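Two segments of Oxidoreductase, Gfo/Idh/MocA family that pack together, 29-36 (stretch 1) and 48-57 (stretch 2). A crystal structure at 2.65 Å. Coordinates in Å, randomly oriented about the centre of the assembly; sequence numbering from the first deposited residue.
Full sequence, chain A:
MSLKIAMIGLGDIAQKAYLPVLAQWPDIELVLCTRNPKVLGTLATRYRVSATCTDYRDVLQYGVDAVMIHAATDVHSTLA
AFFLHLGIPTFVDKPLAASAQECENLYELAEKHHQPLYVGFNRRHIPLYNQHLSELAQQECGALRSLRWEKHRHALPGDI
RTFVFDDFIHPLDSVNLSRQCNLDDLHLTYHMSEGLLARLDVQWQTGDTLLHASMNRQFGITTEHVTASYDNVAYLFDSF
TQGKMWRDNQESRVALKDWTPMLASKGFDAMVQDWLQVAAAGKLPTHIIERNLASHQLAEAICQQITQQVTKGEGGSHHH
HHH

Stretch 1 29-36: ELVLCTRN
Stretch 2 48-57: RVSATCTDYR

The firmest polar link is between backbones: Thr34 N donates to Cys53 O at 3.3 Å, with an angle of 152° at the hydrogen. The same carbonyl also receives a CA-H contact, Cys33 CA to Cys53 O at 3.2 Å. Leu32 N lies 3.1 Å from Ala51 O, and Val31 CA approaches that oxygen at 3.4 Å. Leu32 O and Cys53 N are also 3.1 Å apart, but the angle is too poor for a hydrogen bond. Thr54 CA returns a CA-H contact to Thr34 O at 3.4 Å.

The two segments run parallel. CA atoms pair Val31 with Ala51 (4.7 Å), Leu32 with Thr52 (5.2 Å), Cys33 with Cys53 (4.6 Å) and Thr34 with Thr54 (5.0 Å). Residues 29-33 form a strand, with Val31 at phi/psi -136/94 and Cys33 at -155/129. Opposite them, Cys53 is extended at -169/148, and Thr54 turns to -114/-31.

Arg35 starts away from stretch 2, but its side chain (chi1 m, chi2 m, chi3 t) brings its end back. Its NH1 gives a weak hydrogen bond to Thr54 O, 3.3 Å at 122°. Arg35 NH2 sits at the edge of the Tyr56 ring, 4.3 Å from Tyr56 CD2. Tyr56 has chi1 p.

Apolar packing fills in beside the backbone. Val49 (m) and Ala51 both point toward stretch 1. Leu32 (m, t) places CD1 3.6 Å from Val49 CG2. Val31 (t) points away overall, yet its CG1 is 3.5 Å from Ala51 CB. Cys33 and Cys53 are both t; their CB atoms are 4.1 Å apart, and the sulfurs form no disulfide. Cys33 SG lies 3.9 Å from Tyr56 N.

Within stretch 2, Thr52 OG1 (chi1 m) donates to Ser50 O at 3.2 Å. The contact buries 608 Å² in all.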

ATOM      1  N   GLU A  29      -0.794 -20.118  38.699  1.00 63.72           N
ATOM      2  CA  GLU A  29      -1.905 -21.032  38.895  1.00 63.69           C
ATOM      3  C   GLU A  29      -3.154 -20.182  38.777  1.00 61.13           C
ATOM      4  O   GLU A  29      -3.223 -19.093  39.334  1.00 59.46           O
ATOM      5  CB  GLU A  29      -1.815 -21.717  40.271  1.00 67.59           C
ATOM      6  CG  GLU A  29      -2.986 -22.660  40.599  1.00 72.83           C
ATOM      7  CD  GLU A  29      -2.657 -23.667  41.707  1.00 75.58           C
ATOM      8  OE1 GLU A  29      -3.598 -24.305  42.238  1.00 76.08           O
ATOM      9  OE2 GLU A  29      -1.457 -23.826  42.041  1.00 77.13           O
ATOM     10  N   LEU A  30      -4.124 -20.670  38.016  1.00 60.48           N
ATOM     11  CA  LEU A  30      -5.365 -19.943  37.811  1.00 60.25           C
ATOM     12  C   LEU A  30      -6.510 -20.462  38.662  1.00 59.65           C
ATOM     13  O   LEU A  30      -6.545 -21.635  39.046  1.00 61.14           O
ATOM     14  CB  LEU A  30      -5.770 -19.999  36.337  1.00 60.84           C
ATOM     15  CG  LEU A  30      -5.421 -18.795  35.461  1.00 61.22           C
ATOM     16  CD1 LEU A  30      -5.747 -19.119  34.015  1.00 62.06           C
ATOM     17  CD2 LEU A  30      -6.205 -17.567  35.924  1.00 61.17           C
ATOM     18  N   VAL A  31      -7.449 -19.572  38.954  1.00 57.88           N
ATOM     19  CA  VAL A  31      -8.614 -19.922  39.741  1.00 56.82           C
ATOM     20  C   VAL A  31      -9.817 -19.288  39.054  1.00 55.49           C
ATOM     21  O   VAL A  31     -10.125 -18.122  39.281  1.00 55.38           O
ATOM     22  CB  VAL A  31      -8.491 -19.400  41.200  1.00 57.40           C
ATOM     23  CG1 VAL A  31      -9.683 -19.863  42.009  1.00 58.35           C
ATOM     24  CG2 VAL A  31      -7.198 -19.904  41.840  1.00 55.67           C
ATOM     25  N   LEU A  32     -10.486 -20.050  38.199  1.00 55.68           N
ATOM     26  CA  LEU A  32     -11.636 -19.519  37.488  1.00 56.13           C
ATOM     27  C   LEU A  32     -12.839 -19.294  38.391  1.00 57.37           C
ATOM     28  O   LEU A  32     -13.090 -20.047  39.336  1.00 57.04           O
ATOM     29  CB  LEU A  32     -12.022 -20.434  36.323  1.00 54.12           C
ATOM     30  CG  LEU A  32     -10.952 -20.588  35.234  1.00 53.23           C
ATOM     31  CD1 LEU A  32     -11.532 -21.372  34.076  1.00 52.60           C
ATOM     32  CD2 LEU A  32     -10.474 -19.222  34.754  1.00 53.64           C
ATOM     33  N   CYS A  33     -13.577 -18.234  38.090  1.00 58.62           N
ATOM     34  CA  CYS A  33     -14.756 -17.882  38.855  1.00 59.26           C
ATOM     35  C   CYS A  33     -15.740 -17.080  38.026  1.00 60.04           C
ATOM     36  O   CYS A  33     -15.381 -16.077  37.411  1.00 59.44           O
ATOM     37  CB  CYS A  33     -14.366 -17.061  40.072  1.00 60.00           C
ATOM     38  SG  CYS A  33     -15.788 -16.341  40.889  1.00 58.98           S
ATOM     39  N   THR A  34     -16.991 -17.517  38.028  1.00 61.62           N
ATOM     40  CA  THR A  34     -18.011 -16.817  37.275  1.00 64.38           C
ATOM     41  C   THR A  34     -19.391 -17.295  37.703  1.00 66.17           C
ATOM     42  O   THR A  34     -19.538 -18.405  38.220  1.00 66.31           O
ATOM     43  CB  THR A  34     -17.792 -17.020  35.748  1.00 63.97           C
ATOM     44  OG1 THR A  34     -18.739 -16.241  35.007  1.00 64.05           O
ATOM     45  CG2 THR A  34     -17.928 -18.481  35.376  1.00 63.64           C
ATOM     46  N   ARG A  35     -20.395 -16.441  37.513  1.00 69.43           N
ATOM     47  CA  ARG A  35     -21.772 -16.766  37.886  1.00 71.97           C
ATOM     48  C   ARG A  35     -22.232 -18.080  37.262  1.00 71.59           C
ATOM     49  O   ARG A  35     -22.460 -19.059  37.971  1.00 71.51           O
ATOM     50  CB  ARG A  35     -22.720 -15.630  37.463  1.00 74.93           C
ATOM     51  CG  ARG A  35     -22.808 -14.461  38.441  1.00 78.94           C
ATOM     52  CD  ARG A  35     -23.508 -14.860  39.741  1.00 83.25           C
ATOM     53  NE  ARG A  35     -23.502 -13.777  40.731  1.00 87.78           N
ATOM     54  CZ  ARG A  35     -22.739 -13.748  41.825  1.00 90.13           C
ATOM     55  NH1 ARG A  35     -21.907 -14.749  42.087  1.00 91.43           N
ATOM     56  NH2 ARG A  35     -22.797 -12.708  42.653  1.00 90.43           N
ATOM     57  N   ASN A  36     -22.352 -18.096  35.936  1.00 71.65           N
ATOM     58  CA  ASN A  36     -22.797 -19.284  35.202  1.00 71.46           C
ATOM     59  C   ASN A  36     -21.889 -20.500  35.423  1.00 72.39           C
ATOM     60  O   ASN A  36     -20.718 -20.484  35.039  1.00 72.66           O
ATOM     61  CB  ASN A  36     -22.876 -18.978  33.708  1.00 69.76           C
ATOM     62  CG  ASN A  36     -23.557 -20.079  32.933  1.00 68.29           C
ATOM     63  OD1 ASN A  36     -23.498 -21.250  33.311  1.00 66.22           O
ATOM     64  ND2 ASN A  36     -24.206 -19.711  31.837  1.00 68.34           N
ATOM     65  N   ARG A  48      -7.972 -26.820  31.398  1.00 63.04           N
ATOM     66  CA  ARG A  48      -7.506 -27.671  32.483  1.00 64.79           C
ATOM     67  C   ARG A  48      -7.143 -26.933  33.778  1.00 65.99           C
ATOM     68  O   ARG A  48      -5.964 -26.766  34.108  1.00 64.97           O
ATOM     69  CB  ARG A  48      -6.308 -28.503  32.011  1.00 64.13           C
ATOM     70  CG  ARG A  48      -6.683 -29.630  31.069  1.00 63.56           C
ATOM     71  CD  ARG A  48      -5.464 -30.363  30.563  1.00 64.38           C
ATOM     72  NE  ARG A  48      -4.635 -29.524  29.697  1.00 65.31           N
ATOM     73  CZ  ARG A  48      -4.927 -29.223  28.435  1.00 65.20           C
ATOM     74  NH1 ARG A  48      -6.035 -29.697  27.873  1.00 65.41           N
ATOM     75  NH2 ARG A  48      -4.116 -28.435  27.742  1.00 64.19           N
ATOM     76  N   VAL A  49      -8.165 -26.492  34.506  1.00 67.55           N
ATOM     77  CA  VAL A  49      -7.970 -25.800  35.778  1.00 69.29           C
ATOM     78  C   VAL A  49      -8.793 -26.494  36.843  1.00 70.11           C
ATOM     79  O   VAL A  49      -9.938 -26.873  36.604  1.00 71.03           O
ATOM     80  CB  VAL A  49      -8.414 -24.327  35.720  1.00 68.78           C
ATOM     81  CG1 VAL A  49      -7.641 -23.593  34.641  1.00 67.85           C
ATOM     82  CG2 VAL A  49      -9.903 -24.246  35.472  1.00 68.92           C
ATOM     83  N   SER A  50      -8.206 -26.661  38.021  1.00 71.32           N
ATOM     84  CA  SER A  50      -8.893 -27.321  39.122  1.00 72.82           C
ATOM     85  C   SER A  50      -9.677 -26.340  39.982  1.00 73.89           C
ATOM     86  O   SER A  50     -10.861 -26.549  40.252  1.00 74.63           O
ATOM     87  CB  SER A  50      -7.879 -28.068  39.984  1.00 73.07           C
ATOM     88  OG  SER A  50      -7.157 -29.002  39.197  1.00 73.84           O
ATOM     89  N   ALA A  51      -9.013 -25.271  40.409  1.00 75.07           N
ATOM     90  CA  ALA A  51      -9.641 -24.254  41.246  1.00 75.54           C
ATOM     91  C   ALA A  51     -10.846 -23.612  40.555  1.00 75.94           C
ATOM     92  O   ALA A  51     -10.703 -22.629  39.832  1.00 76.59           O
ATOM     93  CB  ALA A  51      -8.614 -23.185  41.615  1.00 75.02           C
ATOM     94  N   THR A  52     -12.029 -24.177  40.781  1.00 75.96           N
ATOM     95  CA  THR A  52     -13.257 -23.652  40.189  1.00 76.13           C
ATOM     96  C   THR A  52     -14.048 -22.941  41.269  1.00 75.43           C
ATOM     97  O   THR A  52     -13.876 -23.229  42.453  1.00 76.25           O
ATOM     98  CB  THR A  52     -14.112 -24.771  39.589  1.00 77.55           C
ATOM     99  OG1 THR A  52     -13.340 -25.476  38.609  1.00 79.85           O
ATOM    100  CG2 THR A  52     -15.354 -24.196  38.925  1.00 76.37           C
ATOM    101  N   CYS A  53     -14.932 -22.032  40.870  1.00 74.06           N
ATOM    102  CA  CYS A  53     -15.680 -21.257  41.850  1.00 72.44           C
ATOM    103  C   CYS A  53     -16.819 -20.476  41.199  1.00 71.04           C
ATOM    104  O   CYS A  53     -16.706 -20.047  40.056  1.00 72.19           O
ATOM    105  CB  CYS A  53     -14.682 -20.306  42.511  1.00 74.15           C
ATOM    106  SG  CYS A  53     -15.252 -19.255  43.836  1.00 78.70           S
ATOM    107  N   THR A  54     -17.917 -20.283  41.921  1.00 70.12           N
ATOM    108  CA  THR A  54     -19.043 -19.536  41.362  1.00 69.76           C
ATOM    109  C   THR A  54     -19.293 -18.218  42.084  1.00 69.81           C
ATOM    110  O   THR A  54     -19.766 -17.248  41.486  1.00 69.68           O
ATOM    111  CB  THR A  54     -20.346 -20.352  41.408  1.00 69.28           C
ATOM    112  OG1 THR A  54     -20.218 -21.497  40.563  1.00 69.64           O
ATOM    113  CG2 THR A  54     -21.522 -19.514  40.917  1.00 69.90           C
ATOM    114  N   ASP A  55     -18.995 -18.195  43.377  1.00 69.97           N
ATOM    115  CA  ASP A  55     -19.183 -16.994  44.183  1.00 70.76           C
ATOM    116  C   ASP A  55     -17.840 -16.306  44.409  1.00 70.37           C
ATOM    117  O   ASP A  55     -16.903 -16.907  44.938  1.00 68.97           O
ATOM    118  CB  ASP A  55     -19.813 -17.358  45.528  1.00 72.24           C
ATOM    119  CG  ASP A  55     -20.200 -16.140  46.333  1.00 73.61           C
ATOM    120  OD1 ASP A  55     -19.299 -15.348  46.682  1.00 73.00           O
ATOM    121  OD2 ASP A  55     -21.408 -15.977  46.612  1.00 75.87           O
ATOM    122  N   TYR A  56     -17.761 -15.035  44.022  1.00 70.23           N
ATOM    123  CA  TYR A  56     -16.532 -14.265  44.151  1.00 70.38           C
ATOM    124  C   TYR A  56     -15.952 -14.238  45.551  1.00 71.04           C
ATOM    125  O   TYR A  56     -14.882 -13.673  45.759  1.00 71.59           O
ATOM    126  CB  TYR A  56     -16.749 -12.833  43.647  1.00 70.27           C
ATOM    127  CG  TYR A  56     -17.594 -11.956  44.535  1.00 70.55           C
ATOM    128  CD1 TYR A  56     -17.045 -11.330  45.653  1.00 71.04           C
ATOM    129  CD2 TYR A  56     -18.935 -11.724  44.239  1.00 70.77           C
ATOM    130  CE1 TYR A  56     -17.811 -10.488  46.459  1.00 71.99           C
ATOM    131  CE2 TYR A  56     -19.717 -10.884  45.036  1.00 72.11           C
ATOM    132  CZ  TYR A  56     -19.149 -10.266  46.148  1.00 72.14           C
ATOM    133  OH  TYR A  56     -19.916  -9.431  46.943  1.00 71.49           O
ATOM    134  N   ARG A  57     -16.640 -14.855  46.508  1.00 72.20           N
ATOM    135  CA  ARG A  57     -16.153 -14.873  47.883  1.00 71.98           C
ATOM    136  C   ARG A  57     -15.298 -16.099  48.160  1.00 72.61           C
ATOM    137  O   ARG A  57     -14.252 -16.005  48.808  1.00 72.99           O
ATOM    138  CB  ARG A  57     -17.330 -14.821  48.854  1.00 71.14           C
ATOM    139  CG  ARG A  57     -18.133 -13.549  48.727  1.00 71.44           C
ATOM    140  CD  ARG A  57     -19.599 -13.797  49.039  1.00 71.63           C
ATOM    141  NE  ARG A  57     -20.452 -12.825  48.364  1.00 71.14           N
ATOM    142  CZ  ARG A  57     -21.775 -12.914  48.290  1.00 71.69           C
ATOM    143  NH1 ARG A  57     -22.398 -13.939  48.855  1.00 70.75           N
ATOM    144  NH2 ARG A  57     -22.471 -11.979  47.646  1.00 71.19           N
TER